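Local structure of hemolysin activator protein CdiB (6WIL) at residues Arg183-Asp188 against Leu209-Leu214; Gly227-Gly232 against Trp550-Ser555; Tyr496-Gln501 against Gly518-Leu523. The protein probably secretes its partner CdiA toxin across the outer membrane, as a TpsB transporter of the Omp85 superfamily used in contact-dependent growth inhibition. All blocks are in the same frame, centred on the assembly; numbering follows the deposited sequence.

Interaction 1 of 3, residues Arg183-Asp188 against Leu209-Leu214; sequences RVYAVD and LKLQAL
Tyr185-Asp188 and Leu209-Ala213 run antiparallel with their axes 4.5 Å apart at closest, pairing Tyr185 with Ala213, Ala186 with Gln212, Val187 with Leu211 and Asp188 with Lys210. They are the two strands of a beta hairpin in the mixed sheet, where the membrane-proximal POTRA domain leads into the barrel. Ala186 and Asp188 exchange paired backbone bonds with Gln212 and Lys210, and one further bond, from Leu214 N to Val184 O (3.0 Å), extends the ladder past the Tyr185-Ala213 pair.

Leu211 shares a face with Val187 and uses both of its branches. Its CD1 sits over the middle of the Tyr185 ring in a CH-pi contact, 4.1 Å from the centroid and 9° off the normal. The other branch, CD2, lies 3.7 Å from Val187 CG2, so the leucine spans the tyrosine and the valine. Chi1 of Tyr185 (-62°) sets CG anti to the carbonyl carbon, beside the backbone N, and from there the ring edge meets Ala213 N in plane; the hydroxyl makes a weak hydrogen bond to Lys151 O. Next along, Val187 CG1 touches Leu209 CD2 at 4.0 Å, the two side chains lying side by side. Leu209 in turn packs on Ile145 and Ile147 of strand 132-149, which borders the hairpin.

Asp188 and Lys210 meet through their CB atoms on the face they share with Ala186 and Gln212, while Lys210 NZ bonds to Gln148 OE1. At the barrel-side end, Leu214 folds over the Arg183-Val184 backbone, its CD1 3.6 Å from Arg183 O.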
loop_
_atom_site.group_PDB
_atom_site.type_symbol
_atom_site.label_atom_id
_atom_site.label_comp_id
_atom_site.label_asym_id
_atom_site.label_seq_id
_atom_site.Cartn_x
_atom_site.Cartn_y
_atom_site.Cartn_z
ATOM N N ARG A 183 -10.615 3.993 8.216
ATOM C CA ARG A 183 -10.996 4.398 6.869
ATOM C C ARG A 183 -12.182 5.350 6.891
ATOM O O ARG A 183 -12.273 6.241 6.042
ATOM C CB ARG A 183 -11.315 3.171 6.017
ATOM C CG ARG A 183 -10.107 2.306 5.727
ATOM C CD ARG A 183 -10.479 1.106 4.885
ATOM N NE ARG A 183 -9.365 0.174 4.759
ATOM C CZ ARG A 183 -9.346 -0.855 3.921
ATOM N NH1 ARG A 183 -10.380 -1.079 3.121
ATOM N NH2 ARG A 183 -8.290 -1.654 3.877
ATOM N N VAL A 184 -13.085 5.193 7.855
ATOM C CA VAL A 184 -14.302 5.994 7.913
ATOM C C VAL A 184 -14.448 6.774 9.212
ATOM O O VAL A 184 -15.306 7.668 9.280
ATOM C CB VAL A 184 -15.559 5.128 7.676
ATOM C CG1 VAL A 184 -15.430 4.350 6.370
ATOM C CG2 VAL A 184 -15.779 4.187 8.834
ATOM N N TYR A 185 -13.650 6.482 10.239
ATOM C CA TYR A 185 -13.723 7.190 11.508
ATOM C C TYR A 185 -12.364 7.752 11.892
ATOM O O TYR A 185 -11.317 7.236 11.490
ATOM C CB TYR A 185 -14.182 6.290 12.662
ATOM C CG TYR A 185 -15.560 5.698 12.528
ATOM C CD1 TYR A 185 -16.698 6.482 12.684
ATOM C CD2 TYR A 185 -15.722 4.342 12.282
ATOM C CE1 TYR A 185 -17.961 5.931 12.570
ATOM C CE2 TYR A 185 -16.975 3.783 12.167
ATOM C CZ TYR A 185 -18.090 4.577 12.313
ATOM O OH TYR A 185 -19.333 4.003 12.200
ATOM N N ALA A 186 -12.399 8.820 12.683
ATOM C CA ALA A 186 -11.296 9.145 13.577
ATOM C C ALA A 186 -11.469 8.295 14.829
ATOM O O ALA A 186 -12.518 8.357 15.480
ATOM C CB ALA A 186 -11.286 10.634 13.918
ATOM N N VAL A 187 -10.467 7.482 15.154
ATOM C CA VAL A 187 -10.608 6.434 16.159
ATOM C C VAL A 187 -9.684 6.712 17.335
ATOM O O VAL A 187 -8.532 7.123 17.153
ATOM C CB VAL A 187 -10.320 5.040 15.561
ATOM C CG1 VAL A 187 -10.454 3.962 16.625
ATOM C CG2 VAL A 187 -11.255 4.761 14.402
ATOM N N ASP A 188 -10.199 6.495 18.543
ATOM C CA ASP A 188 -9.401 6.447 19.762
ATOM C C ASP A 188 -9.656 5.097 20.417
ATOM O O ASP A 188 -10.810 4.740 20.680
ATOM C CB ASP A 188 -9.757 7.601 20.706
ATOM C CG ASP A 188 -8.749 7.771 21.837
ATOM O OD1 ASP A 188 -8.625 6.858 22.686
ATOM O OD2 ASP A 188 -8.072 8.821 21.872
ATOM N N LEU A 209 -13.723 2.424 22.726
ATOM C CA LEU A 209 -13.590 3.069 21.426
ATOM C C LEU A 209 -14.310 4.412 21.431
ATOM O O LEU A 209 -15.490 4.485 21.788
ATOM C CB LEU A 209 -14.157 2.181 20.316
ATOM C CG LEU A 209 -13.341 0.951 19.920
ATOM C CD1 LEU A 209 -14.122 0.081 18.949
ATOM C CD2 LEU A 209 -12.030 1.388 19.306
ATOM N N LYS A 210 -13.601 5.465 21.032
ATOM C CA LYS A 210 -14.187 6.783 20.795
ATOM C C LYS A 210 -14.087 7.082 19.302
ATOM O O LYS A 210 -12.982 7.212 18.763
ATOM C CB LYS A 210 -13.489 7.859 21.623
ATOM C CG LYS A 210 -14.031 8.012 23.036
ATOM C CD LYS A 210 -13.488 9.266 23.706
ATOM C CE LYS A 210 -12.168 9.001 24.403
ATOM N NZ LYS A 210 -12.363 8.179 25.629
ATOM N N LEU A 211 -15.237 7.193 18.638
ATOM C CA LEU A 211 -15.302 7.336 17.190
ATOM C C LEU A 211 -15.915 8.678 16.809
ATOM O O LEU A 211 -16.831 9.172 17.476
ATOM C CB LEU A 211 -16.117 6.199 16.557
ATOM C CG LEU A 211 -15.708 4.757 16.879
ATOM C CD1 LEU A 211 -16.675 3.772 16.242
ATOM C CD2 LEU A 211 -14.278 4.469 16.434
ATOM N N GLN A 212 -15.403 9.256 15.725
ATOM C CA GLN A 212 -15.937 10.482 15.146
ATOM C C GLN A 212 -15.931 10.317 13.636
ATOM O O GLN A 212 -14.864 10.184 13.031
ATOM C CB GLN A 212 -15.109 11.699 15.566
ATOM C CG GLN A 212 -15.280 12.913 14.676
ATOM C CD GLN A 212 -14.349 14.042 15.063
ATOM O OE1 GLN A 212 -14.457 14.602 16.155
ATOM N NE2 GLN A 212 -13.417 14.375 14.176
ATOM N N ALA A 213 -17.118 10.317 13.033
ATOM C CA ALA A 213 -17.230 10.049 11.606
ATOM C C ALA A 213 -16.472 11.092 10.792
ATOM O O ALA A 213 -16.475 12.282 11.116
ATOM C CB ALA A 213 -18.701 10.022 11.189
ATOM N N LEU A 214 -15.802 10.629 9.740
ATOM C CA LEU A 214 -15.118 11.519 8.817
ATOM C C LEU A 214 -16.115 12.123 7.835
ATOM O O LEU A 214 -17.209 11.591 7.620
ATOM C CB LEU A 214 -14.019 10.772 8.060
ATOM C CG LEU A 214 -12.937 10.091 8.904
ATOM C CD1 LEU A 214 -12.034 9.230 8.032
ATOM C CD2 LEU A 214 -12.122 11.127 9.664
#

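Interaction 2 of 3, residues Gly227-Gly232 against Trp550-Ser555; sequences GNQDTG and WVTGFS
Gln229 lies alongside Trp550, both side chains pointing the same way, with its NE2 3.7 Å from Trp550 CB and its amide plane turned 81° from the indole plane. The contact belongs to the seam of the 16-stranded barrel, where the first strand, 217-228, meets the last, 550-559, and closes the cylinder. The glutamine chain is bent at chi2, which turns CD, and NE2 comes near the last strand, by the methyl CG2 of Thr552. The indole leads away from 227-232 and lies on the protein surface, with Trp550 touching Thr536 and Arg538 of strand 530-541.

Between these residues one regular bridge joins the backbones; the seam goes on where Phe554 bonds to the backbone of Asp225. Gly227 and Thr552 form an antiparallel hydrogen-bonded pair: Gly227 N donates to Thr552 O at 3.0 Å, and Thr552 N donates back to Gly227 O at 2.8 Å, the latter almost straight at 168°. Gly227 O also receives the CA-H of Val551, and the CB of that valine stands 3.5 Å from the same oxygen. At the backbone angles of Gly227 a CB would be jammed against the preceding carbonyl oxygen and would run into Gly232 CA.

After Gly227 the chain heads into the turn that leads to strand 232-243. Asn228 CB still rests on Trp550 O, but the amide swings away from the seam, CG standing between the backbone N and the carbonyl carbon (chi1 56°). Its OD1 organises the turn as an Asx turn and Asx motif, accepting Asp230 N at 2.8 Å and, more directly, Thr231 N at 2.6 Å.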
loop_
_atom_site.group_PDB
_atom_site.type_symbol
_atom_site.label_atom_id
_atom_site.label_comp_id
_atom_site.label_asym_id
_atom_site.label_seq_id
_atom_site.Cartn_x
_atom_site.Cartn_y
_atom_site.Cartn_z
ATOM N N GLY A 227 3.849 20.649 -20.462
ATOM C CA GLY A 227 4.297 20.595 -21.836
ATOM C C GLY A 227 5.676 21.208 -21.974
ATOM O O GLY A 227 6.333 21.531 -20.984
ATOM N N ASN A 228 6.106 21.339 -23.227
ATOM C CA ASN A 228 7.309 22.083 -23.553
ATOM C C ASN A 228 6.927 23.520 -23.900
ATOM O O ASN A 228 5.762 23.918 -23.830
ATOM C CB ASN A 228 8.087 21.405 -24.688
ATOM C CG ASN A 228 7.255 21.201 -25.946
ATOM O OD1 ASN A 228 6.566 22.107 -26.410
ATOM N ND2 ASN A 228 7.329 20.004 -26.507
ATOM N N GLN A 229 7.927 24.310 -24.283
ATOM C CA GLN A 229 7.690 25.715 -24.583
ATOM C C GLN A 229 6.926 25.921 -25.885
ATOM O O GLN A 229 6.496 27.047 -26.159
ATOM C CB GLN A 229 9.024 26.456 -24.627
ATOM C CG GLN A 229 10.039 25.997 -23.576
ATOM C CD GLN A 229 9.707 26.469 -22.169
ATOM O OE1 GLN A 229 9.284 27.606 -21.964
ATOM N NE2 GLN A 229 9.907 25.593 -21.190
ATOM N N ASP A 230 6.743 24.873 -26.688
ATOM C CA ASP A 230 5.976 24.951 -27.925
ATOM C C ASP A 230 4.550 24.436 -27.765
ATOM O O ASP A 230 3.598 25.104 -28.178
ATOM C CB ASP A 230 6.681 24.165 -29.038
ATOM C CG ASP A 230 7.974 24.817 -29.486
ATOM O OD1 ASP A 230 8.300 25.910 -28.978
ATOM O OD2 ASP A 230 8.662 24.233 -30.351
ATOM N N THR A 231 4.385 23.251 -27.177
ATOM C CA THR A 231 3.089 22.593 -27.070
ATOM C C THR A 231 2.912 22.057 -25.657
ATOM O O THR A 231 3.852 22.033 -24.856
ATOM C CB THR A 231 2.953 21.455 -28.093
ATOM O OG1 THR A 231 4.016 20.512 -27.901
ATOM C CG2 THR A 231 3.013 21.997 -29.515
ATOM N N GLY A 232 1.697 21.611 -25.350
ATOM C CA GLY A 232 1.426 21.119 -24.010
ATOM C C GLY A 232 0.076 20.443 -23.916
ATOM O O GLY A 232 -0.714 20.434 -24.864
ATOM N N TRP A 550 13.222 21.839 -22.890
ATOM C CA TRP A 550 12.770 22.296 -21.583
ATOM C C TRP A 550 11.271 22.069 -21.444
ATOM O O TRP A 550 10.504 22.322 -22.377
ATOM C CB TRP A 550 13.092 23.777 -21.377
ATOM C CG TRP A 550 14.534 24.047 -21.099
ATOM C CD1 TRP A 550 15.526 24.221 -22.018
ATOM C CD2 TRP A 550 15.149 24.181 -19.813
ATOM N NE1 TRP A 550 16.723 24.451 -21.385
ATOM C CE2 TRP A 550 16.518 24.431 -20.029
ATOM C CE3 TRP A 550 14.677 24.110 -18.498
ATOM C CZ2 TRP A 550 17.419 24.613 -18.982
ATOM C CZ3 TRP A 550 15.573 24.291 -17.460
ATOM C CH2 TRP A 550 16.927 24.539 -17.707
ATOM N N VAL A 551 10.858 21.587 -20.273
ATOM C CA VAL A 551 9.456 21.299 -20.006
ATOM C C VAL A 551 9.026 22.023 -18.739
ATOM O O VAL A 551 9.835 22.289 -17.842
ATOM C CB VAL A 551 9.187 19.782 -19.881
ATOM C CG1 VAL A 551 9.466 19.079 -21.200
ATOM C CG2 VAL A 551 10.023 19.183 -18.760
ATOM N N THR A 552 7.738 22.347 -18.672
ATOM C CA THR A 552 7.144 22.969 -17.500
ATOM C C THR A 552 5.881 22.212 -17.115
ATOM O O THR A 552 5.275 21.515 -17.933
ATOM C CB THR A 552 6.817 24.453 -17.739
ATOM O OG1 THR A 552 6.351 24.636 -19.083
ATOM C CG2 THR A 552 8.043 25.319 -17.506
ATOM N N GLY A 553 5.496 22.351 -15.852
ATOM C CA GLY A 553 4.275 21.742 -15.368
ATOM C C GLY A 553 3.656 22.527 -14.232
ATOM O O GLY A 553 4.349 22.911 -13.288
ATOM N N PHE A 554 2.351 22.775 -14.314
ATOM C CA PHE A 554 1.623 23.520 -13.294
ATOM C C PHE A 554 0.397 22.712 -12.899
ATOM O O PHE A 554 -0.429 22.381 -13.754
ATOM C CB PHE A 554 1.214 24.907 -13.805
ATOM C CG PHE A 554 2.375 25.775 -14.216
ATOM C CD1 PHE A 554 2.875 25.725 -15.510
ATOM C CD2 PHE A 554 2.961 26.647 -13.310
ATOM C CE1 PHE A 554 3.942 26.522 -15.891
ATOM C CE2 PHE A 554 4.029 27.448 -13.684
ATOM C CZ PHE A 554 4.520 27.384 -14.976
ATOM N N SER A 555 0.283 22.391 -11.613
ATOM C CA SER A 555 -0.846 21.633 -11.091
ATOM C C SER A 555 -1.531 22.434 -9.993
ATOM O O SER A 555 -0.866 22.982 -9.109
ATOM C CB SER A 555 -0.401 20.273 -10.552
ATOM O OG SER A 555 0.134 19.470 -11.589
#

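Interaction 3 of 3, residues Tyr496-Gln501 against Gly518-Leu523; sequences YMAVDQ and GSVLGL
Ala498 O is gripped by two donors of the neighbouring strand: Val520 N at 2.8 Å and the hydroxyl Ser519 OG at 3.0 Å, which reach it from opposite faces of the carbonyl plane. The serine hydroxyl bends back to this acceptor because OG is anti to its own backbone N (chi1 -167°), and it also touches Val499 CG2.

Tyr496 turns its ring across the strand toward Gly522. With CG between the backbone N and the carbonyl carbon (chi1 70°), one ring face covers Gly522 CA, 4.2 Å from the centroid and displaced toward the rim. A CB on Gly522 would collide with Tyr496 OH, which hydrogen-bonds to Asp533 OD1 of the next strand. This is a beta hairpin of the transmembrane barrel, strands 493-505 and 515-526, paired in antiparallel register from Tyr496-Gly522 to Asp500-Gly518.

Two residues before Gly522, Val520 crosses the tyrosine at a slant, its CG1 3.7 Å from Tyr496 CE1, and Val520 CB faces Ala498 CB. Asp500, on the same face, forms a salt bridge with Arg464 of a loop. The other face carries selenomethionine Met497 and Leu521, which lie on the surface; Leu521 CD1 packs against Met497 CG at 3.7 Å.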
loop_
_atom_site.group_PDB
_atom_site.type_symbol
_atom_site.label_atom_id
_atom_site.label_comp_id
_atom_site.label_asym_id
_atom_site.label_seq_id
_atom_site.Cartn_x
_atom_site.Cartn_y
_atom_site.Cartn_z
ATOM N N TYR A 496 11.615 21.265 -4.108
ATOM C CA TYR A 496 12.071 19.911 -4.384
ATOM C C TYR A 496 12.864 19.882 -5.680
ATOM O O TYR A 496 12.592 20.644 -6.613
ATOM C CB TYR A 496 10.906 18.911 -4.450
ATOM C CG TYR A 496 9.992 19.052 -5.652
ATOM C CD1 TYR A 496 10.243 18.358 -6.832
ATOM C CD2 TYR A 496 8.862 19.857 -5.596
ATOM C CE1 TYR A 496 9.402 18.480 -7.926
ATOM C CE2 TYR A 496 8.017 19.983 -6.685
ATOM C CZ TYR A 496 8.291 19.294 -7.845
ATOM O OH TYR A 496 7.445 19.423 -8.922
HETATM N N MSE A 497 13.857 18.999 -5.718
HETATM C CA MSE A 497 14.598 18.710 -6.939
HETATM C C MSE A 497 14.545 17.205 -7.172
HETATM O O MSE A 497 14.623 16.425 -6.223
HETATM C CB MSE A 497 16.046 19.194 -6.842
HETATM C CG MSE A 497 16.692 19.497 -8.186
HETATM SE SE MSE A 497 18.561 18.940 -8.292
HETATM C CE MSE A 497 19.224 19.721 -6.634
ATOM N N ALA A 498 14.400 16.790 -8.426
ATOM C CA ALA A 498 14.210 15.384 -8.740
ATOM C C ALA A 498 15.126 14.962 -9.879
ATOM O O ALA A 498 15.421 15.743 -10.787
ATOM C CB ALA A 498 12.750 15.087 -9.108
ATOM N N VAL A 499 15.579 13.711 -9.811
ATOM C CA VAL A 499 16.383 13.084 -10.854
ATOM C C VAL A 499 15.807 11.699 -11.117
ATOM O O VAL A 499 15.779 10.856 -10.212
ATOM C CB VAL A 499 17.868 12.982 -10.468
ATOM C CG1 VAL A 499 18.649 12.278 -11.568
ATOM C CG2 VAL A 499 18.449 14.364 -10.193
ATOM N N ASP A 500 15.354 11.464 -12.347
ATOM C CA ASP A 500 14.720 10.214 -12.738
ATOM C C ASP A 500 15.542 9.517 -13.816
ATOM O O ASP A 500 16.337 10.141 -14.522
ATOM C CB ASP A 500 13.294 10.449 -13.253
ATOM C CG ASP A 500 12.379 11.051 -12.200
ATOM O OD1 ASP A 500 12.829 11.263 -11.054
ATOM O OD2 ASP A 500 11.201 11.310 -12.522
ATOM N N GLN A 501 15.323 8.207 -13.944
ATOM C CA GLN A 501 16.052 7.369 -14.888
ATOM C C GLN A 501 15.145 6.249 -15.373
ATOM O O GLN A 501 14.447 5.624 -14.573
ATOM C CB GLN A 501 17.309 6.755 -14.259
ATOM C CG GLN A 501 18.400 7.743 -13.910
ATOM C CD GLN A 501 19.556 7.090 -13.180
ATOM O OE1 GLN A 501 20.491 6.580 -13.800
ATOM N NE2 GLN A 501 19.495 7.096 -11.855
ATOM N N GLY A 518 16.407 12.463 -16.796
ATOM C CA GLY A 518 15.822 13.785 -16.707
ATOM C C GLY A 518 15.965 14.373 -15.320
ATOM O O GLY A 518 16.229 13.645 -14.355
ATOM N N SER A 519 15.805 15.688 -15.202
ATOM C CA SER A 519 15.892 16.352 -13.912
ATOM C C SER A 519 14.795 17.400 -13.815
ATOM O O SER A 519 14.384 17.986 -14.819
ATOM C CB SER A 519 17.266 16.998 -13.694
ATOM O OG SER A 519 17.430 17.385 -12.341
ATOM N N VAL A 520 14.327 17.630 -12.591
ATOM C CA VAL A 520 13.188 18.503 -12.330
ATOM C C VAL A 520 13.474 19.331 -11.085
ATOM O O VAL A 520 14.018 18.823 -10.099
ATOM C CB VAL A 520 11.887 17.686 -12.171
ATOM C CG1 VAL A 520 10.858 18.441 -11.343
ATOM C CG2 VAL A 520 11.314 17.346 -13.533
ATOM N N LEU A 521 13.119 20.614 -11.139
ATOM C CA LEU A 521 13.184 21.511 -9.992
ATOM C C LEU A 521 11.853 22.239 -9.877
ATOM O O LEU A 521 11.357 22.785 -10.869
ATOM C CB LEU A 521 14.334 22.514 -10.139
ATOM C CG LEU A 521 14.555 23.493 -8.983
ATOM C CD1 LEU A 521 15.067 22.772 -7.747
ATOM C CD2 LEU A 521 15.505 24.606 -9.396
ATOM N N GLY A 522 11.271 22.241 -8.681
ATOM C CA GLY A 522 9.971 22.847 -8.516
ATOM C C GLY A 522 9.636 23.127 -7.067
ATOM O O GLY A 522 10.475 22.991 -6.175
ATOM N N LEU A 523 8.380 23.522 -6.848
ATOM C CA LEU A 523 7.895 23.869 -5.519
ATOM C C LEU A 523 6.440 23.442 -5.380
ATOM O O LEU A 523 5.722 23.274 -6.370
ATOM C CB LEU A 523 8.028 25.373 -5.240
ATOM C CG LEU A 523 7.001 26.297 -5.904
ATOM C CD1 LEU A 523 7.021 27.660 -5.236
ATOM C CD2 LEU A 523 7.244 26.435 -7.404
#

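Interactions 2 and 3 belong to the same antiparallel barrel sheet, their centres about 14 Å apart and their nearest atoms about 6 Å apart without touching. Interaction 3 joins neighbouring strands late in the chain; strand 530-541 separates it from strand 550-559, which interaction 2 pairs with the first strand. Asp533 of that intervening strand is shared: its side chain bonds to Tyr496, and its backbone to Ser555. Interaction 1 lies in a separate sheet, its centre about 42 Å from that of interaction 2 and 38 Å from that of interaction 3, yet strand 204-213 is followed directly by strand 217-228. A bound C8E detergent molecule lies about 14 Å from the Asp500 side chain.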